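Local atomic coordinates of Phenylalanine/tyrosine ammonia-lyase (Rhodosporidium toruloides, PDB entry 1Y2M), a protein that catalyses the non-oxidative deamination of L-phenylalanine and L-tyrosine to trans-cinnamic and p-coumaric acid, the committing step of phenylpropanoid metabolism. Residues M51-D63 with V73-D86. Residues are numbered along the deposited sequence; the frame is centred on the assembly and turned at random.
Sequences MLAAPTDSTLELD and VSAARKGRPVRVKD
Arg80 runs fully extended from CG to NE, with CG anti to the backbone N (chi1 -172°), which carries its guanidinium between Pro55 and Leu60. Leu60 CB sits over the centre of one face, 3.6 Å above the plane, while Pro55 CB, nearer the rim, and the Pro55 carbonyl oxygen lie over the opposite face. Three partners lie at the edge, in plane: NE gives a nearly straight bond to Ser58 O (2.9 Å), NH1 reaches Ser74 OG, and NH2 donates to a water that in turn donates to Thr59 O. NH1 also forms a salt bridge with Asp71. Replacing this arginine with an alanine is likely to cost Ser58 O its NE-H donor, break the Asp71 salt bridge and open a gap between Pro55 and Leu60. Strands 60-62 and 82-84 pair in parallel through four backbone bonds, Leu60 N to Pro81 O (2.8 Å), Arg83 N to Leu60 O, Leu62 N to Arg83 O (2.8 Å) and Lys85 N to Leu62 O. Leu62 CD1 presses on Val82 CG1 at a tight 3.5 Å, on the sheet face that packs against helices 162-176 and 185-197. At the far end Glu61 OE2 accepts Asp86 N (3.2 Å) on its anti side, tilted out of the carboxylate plane. In this beta-alpha-beta unit, with helix 69-77 as the crossover, the in-plane bonds fix the guanidinium's rotation and anchor loop 55-59 beside the strand pair.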
loop_
_atom_site.group_PDB
_atom_site.type_symbol
_atom_site.label_atom_id
_atom_site.label_comp_id
_atom_site.label_asym_id
_atom_site.label_seq_id
_atom_site.Cartn_x
_atom_site.Cartn_y
_atom_site.Cartn_z
HETATM N N MSE B 51 12.379 -11.090 29.502
HETATM C CA MSE B 51 11.317 -10.067 29.669
HETATM C C MSE B 51 10.329 -10.421 30.746
HETATM O O MSE B 51 9.950 -9.593 31.573
HETATM C CB MSE B 51 10.548 -9.855 28.351
HETATM C CG MSE B 51 11.333 -9.200 27.289
HETATM SE SE MSE B 51 10.050 -8.392 25.964
HETATM C CE MSE B 51 9.647 -6.623 26.891
ATOM N N LEU B 52 9.904 -11.671 30.743
ATOM C CA LEU B 52 8.872 -12.132 31.646
ATOM C C LEU B 52 9.403 -12.249 33.054
ATOM O O LEU B 52 8.622 -12.287 33.996
ATOM C CB LEU B 52 8.270 -13.466 31.154
ATOM C CG LEU B 52 7.462 -13.408 29.845
ATOM C CD1 LEU B 52 6.997 -14.795 29.468
ATOM C CD2 LEU B 52 6.260 -12.485 29.910
ATOM N N ALA B 53 10.724 -12.309 33.194
ATOM C CA ALA B 53 11.381 -12.349 34.506
ATOM C C ALA B 53 11.555 -10.954 35.137
ATOM O O ALA B 53 12.004 -10.849 36.270
ATOM C CB ALA B 53 12.744 -13.030 34.378
ATOM N N ALA B 54 11.239 -9.877 34.420
ATOM C CA ALA B 54 11.354 -8.530 34.998
ATOM C C ALA B 54 10.542 -8.461 36.296
ATOM O O ALA B 54 9.373 -8.852 36.298
ATOM C CB ALA B 54 10.846 -7.508 34.036
ATOM N N PRO B 55 11.162 -8.011 37.411
ATOM C CA PRO B 55 10.426 -7.768 38.673
ATOM C C PRO B 55 9.227 -6.856 38.472
ATOM O O PRO B 55 9.281 -5.970 37.619
ATOM C CB PRO B 55 11.461 -7.061 39.566
ATOM C CG PRO B 55 12.749 -7.438 39.031
ATOM C CD PRO B 55 12.597 -7.722 37.552
ATOM N N THR B 56 8.153 -7.067 39.223
ATOM C CA THR B 56 7.036 -6.094 39.211
ATOM C C THR B 56 6.841 -5.370 40.552
ATOM O O THR B 56 6.129 -4.361 40.634
ATOM C CB THR B 56 5.726 -6.745 38.804
ATOM O OG1 THR B 56 5.415 -7.792 39.744
ATOM C CG2 THR B 56 5.821 -7.287 37.378
ATOM N N ASP B 57 7.479 -5.889 41.591
ATOM C CA ASP B 57 7.282 -5.397 42.956
ATOM C C ASP B 57 8.429 -4.488 43.376
ATOM O O ASP B 57 8.215 -3.446 44.017
ATOM C CB ASP B 57 7.167 -6.600 43.915
ATOM C CG ASP B 57 8.339 -7.595 43.763
ATOM O OD1 ASP B 57 8.886 -7.739 42.631
ATOM O OD2 ASP B 57 8.726 -8.229 44.774
ATOM N N SER B 58 9.659 -4.882 43.048
ATOM C CA SER B 58 10.818 -4.151 43.513
ATOM C C SER B 58 11.067 -2.973 42.600
ATOM O O SER B 58 10.645 -2.949 41.449
ATOM C CB SER B 58 12.047 -5.043 43.556
ATOM O OG SER B 58 12.321 -5.556 42.279
ATOM N N THR B 59 11.733 -1.973 43.138
ATOM C CA THR B 59 11.803 -0.725 42.430
ATOM C C THR B 59 12.742 -0.805 41.248
ATOM O O THR B 59 13.878 -1.304 41.344
ATOM C CB THR B 59 12.255 0.390 43.381
ATOM O OG1 THR B 59 11.307 0.485 44.453
ATOM C CG2 THR B 59 12.342 1.746 42.642
ATOM N N LEU B 60 12.271 -0.241 40.144
ATOM C CA LEU B 60 13.083 -0.091 38.948
ATOM C C LEU B 60 13.912 1.153 39.120
ATOM O O LEU B 60 13.376 2.255 39.115
ATOM C CB LEU B 60 12.197 0.012 37.716
ATOM C CG LEU B 60 12.904 0.299 36.392
ATOM C CD1 LEU B 60 13.978 -0.767 36.050
ATOM C CD2 LEU B 60 11.894 0.431 35.238
ATOM N N GLU B 61 15.214 0.960 39.271
ATOM C CA GLU B 61 16.174 2.031 39.433
ATOM C C GLU B 61 16.765 2.446 38.094
ATOM O O GLU B 61 17.406 1.652 37.407
ATOM C CB GLU B 61 17.300 1.598 40.378
ATOM C CG GLU B 61 16.902 1.690 41.846
ATOM C CD GLU B 61 18.111 1.663 42.794
ATOM O OE1 GLU B 61 18.728 0.583 42.834
ATOM O OE2 GLU B 61 18.431 2.692 43.474
ATOM N N LEU B 62 16.505 3.677 37.699
ATOM C CA LEU B 62 16.927 4.191 36.397
ATOM C C LEU B 62 18.289 4.874 36.491
ATOM O O LEU B 62 18.496 5.777 37.310
ATOM C CB LEU B 62 15.904 5.198 35.881
ATOM C CG LEU B 62 14.520 4.624 35.677
ATOM C CD1 LEU B 62 13.554 5.705 35.213
ATOM C CD2 LEU B 62 14.564 3.430 34.724
ATOM N N ASP B 63 19.224 4.406 35.668
ATOM C CA ASP B 63 20.569 4.924 35.689
ATOM C C ASP B 63 21.057 5.439 34.344
ATOM O O ASP B 63 22.206 5.818 34.236
ATOM C CB ASP B 63 21.563 3.886 36.262
ATOM C CG ASP B 63 21.656 2.619 35.425
ATOM O OD1 ASP B 63 21.552 2.684 34.198
ATOM O OD2 ASP B 63 21.854 1.530 35.986
ATOM N N VAL B 73 8.100 -2.568 30.116
ATOM C CA VAL B 73 6.753 -3.162 30.175
ATOM C C VAL B 73 6.301 -3.291 31.643
ATOM O O VAL B 73 5.156 -3.007 31.965
ATOM C CB VAL B 73 6.713 -4.526 29.493
ATOM C CG1 VAL B 73 5.304 -5.188 29.678
ATOM C CG2 VAL B 73 7.009 -4.389 28.012
ATOM N N SER B 74 7.192 -3.699 32.540
ATOM C CA SER B 74 6.798 -3.807 33.967
ATOM C C SER B 74 6.323 -2.491 34.554
ATOM O O SER B 74 5.338 -2.439 35.302
ATOM C CB SER B 74 7.902 -4.396 34.828
ATOM O OG SER B 74 9.080 -3.594 34.888
ATOM N N ALA B 75 7.005 -1.398 34.202
ATOM C CA ALA B 75 6.618 -0.064 34.712
ATOM C C ALA B 75 5.335 0.407 34.019
ATOM O O ALA B 75 4.459 0.959 34.656
ATOM C CB ALA B 75 7.727 0.909 34.440
ATOM N N ALA B 76 5.233 0.178 32.715
ATOM C CA ALA B 76 4.071 0.658 31.947
ATOM C C ALA B 76 2.773 -0.059 32.313
ATOM O O ALA B 76 1.731 0.584 32.485
ATOM C CB ALA B 76 4.300 0.500 30.462
ATOM N N ARG B 77 2.837 -1.395 32.351
ATOM C CA ARG B 77 1.657 -2.261 32.552
ATOM C C ARG B 77 1.438 -2.862 33.912
ATOM O O ARG B 77 0.298 -3.245 34.250
ATOM C CB ARG B 77 1.781 -3.446 31.635
ATOM C CG ARG B 77 1.523 -3.098 30.239
ATOM C CD ARG B 77 1.207 -4.407 29.432
ATOM N NE ARG B 77 0.894 -3.988 28.078
ATOM C CZ ARG B 77 1.135 -4.689 26.981
ATOM N NH1 ARG B 77 1.746 -5.866 27.017
ATOM N NH2 ARG B 77 0.785 -4.176 25.825
ATOM N N LYS B 78 2.499 -3.054 34.687
ATOM C CA LYS B 78 2.383 -3.806 35.944
ATOM C C LYS B 78 2.540 -2.993 37.224
ATOM O O LYS B 78 2.669 -3.551 38.330
ATOM C CB LYS B 78 3.380 -4.970 35.991
ATOM C CG LYS B 78 3.436 -5.849 34.761
ATOM C CD LYS B 78 2.219 -6.689 34.637
ATOM C CE LYS B 78 2.336 -7.669 33.479
ATOM N NZ LYS B 78 1.285 -8.690 33.623
ATOM N N GLY B 79 2.514 -1.671 37.095
ATOM C CA GLY B 79 2.594 -0.796 38.253
ATOM C C GLY B 79 3.875 -0.842 39.055
ATOM O O GLY B 79 3.897 -0.435 40.221
ATOM N N ARG B 80 4.962 -1.282 38.445
ATOM C CA ARG B 80 6.218 -1.357 39.153
ATOM C C ARG B 80 6.705 0.003 39.572
ATOM O O ARG B 80 6.649 0.935 38.756
ATOM C CB ARG B 80 7.285 -1.928 38.258
ATOM C CG ARG B 80 8.580 -2.214 39.000
ATOM C CD ARG B 80 9.471 -2.874 38.038
ATOM N NE ARG B 80 10.766 -3.245 38.607
ATOM C CZ ARG B 80 11.758 -3.692 37.852
ATOM N NH1 ARG B 80 11.567 -3.875 36.531
ATOM N NH2 ARG B 80 12.920 -3.976 38.409
ATOM N N PRO B 81 7.165 0.146 40.825
ATOM C CA PRO B 81 7.681 1.449 41.247
ATOM C C PRO B 81 8.921 1.820 40.444
ATOM O O PRO B 81 9.692 0.939 40.083
ATOM C CB PRO B 81 8.076 1.229 42.703
ATOM C CG PRO B 81 7.332 0.049 43.134
ATOM C CD PRO B 81 7.198 -0.825 41.926
ATOM N N VAL B 82 9.142 3.106 40.219
ATOM C CA VAL B 82 10.248 3.581 39.397
ATOM C C VAL B 82 10.912 4.730 40.145
ATOM O O VAL B 82 10.221 5.594 40.711
ATOM C CB VAL B 82 9.753 4.042 38.000
ATOM C CG1 VAL B 82 10.867 4.654 37.175
ATOM C CG2 VAL B 82 9.093 2.915 37.272
ATOM N N ARG B 83 12.238 4.734 40.187
ATOM C CA ARG B 83 12.976 5.883 40.700
ATOM C C ARG B 83 14.314 6.080 39.970
ATOM O O ARG B 83 14.898 5.146 39.434
ATOM C CB ARG B 83 13.235 5.715 42.221
ATOM C CG ARG B 83 11.990 5.879 43.113
ATOM C CD ARG B 83 12.243 5.416 44.560
ATOM N NE ARG B 83 11.679 6.294 45.593
ATOM C CZ ARG B 83 12.175 7.494 45.924
ATOM N NH1 ARG B 83 13.223 8.003 45.276
ATOM N NH2 ARG B 83 11.604 8.210 46.895
ATOM N N VAL B 84 14.796 7.305 39.964
ATOM C CA VAL B 84 16.180 7.548 39.589
ATOM C C VAL B 84 17.067 6.842 40.593
ATOM O O VAL B 84 16.901 6.974 41.785
ATOM C CB VAL B 84 16.517 9.046 39.569
ATOM C CG1 VAL B 84 17.985 9.250 39.281
ATOM C CG2 VAL B 84 15.665 9.762 38.545
ATOM N N LYS B 85 18.068 6.126 40.095
ATOM C CA LYS B 85 18.966 5.400 40.966
ATOM C C LYS B 85 19.481 6.291 42.094
ATOM O O LYS B 85 19.897 7.425 41.870
ATOM C CB LYS B 85 20.138 4.825 40.174
ATOM C CG LYS B 85 21.057 4.014 41.046
ATOM C CD LYS B 85 21.906 3.055 40.271
ATOM C CE LYS B 85 22.896 2.323 41.182
ATOM N NZ LYS B 85 24.269 2.705 40.793
ATOM N N ASP B 86 19.450 5.734 43.307
ATOM C CA ASP B 86 19.894 6.401 44.520
ATOM C C ASP B 86 21.409 6.289 44.515
ATOM O O ASP B 86 21.981 5.352 45.085
ATOM C CB ASP B 86 19.245 5.682 45.717
ATOM C CG ASP B 86 19.464 6.390 47.039
ATOM O OD1 ASP B 86 18.864 5.954 48.051
ATOM O OD2 ASP B 86 20.233 7.364 47.081
HETATM O O HOH W 1 14.014 -3.937 41.001
#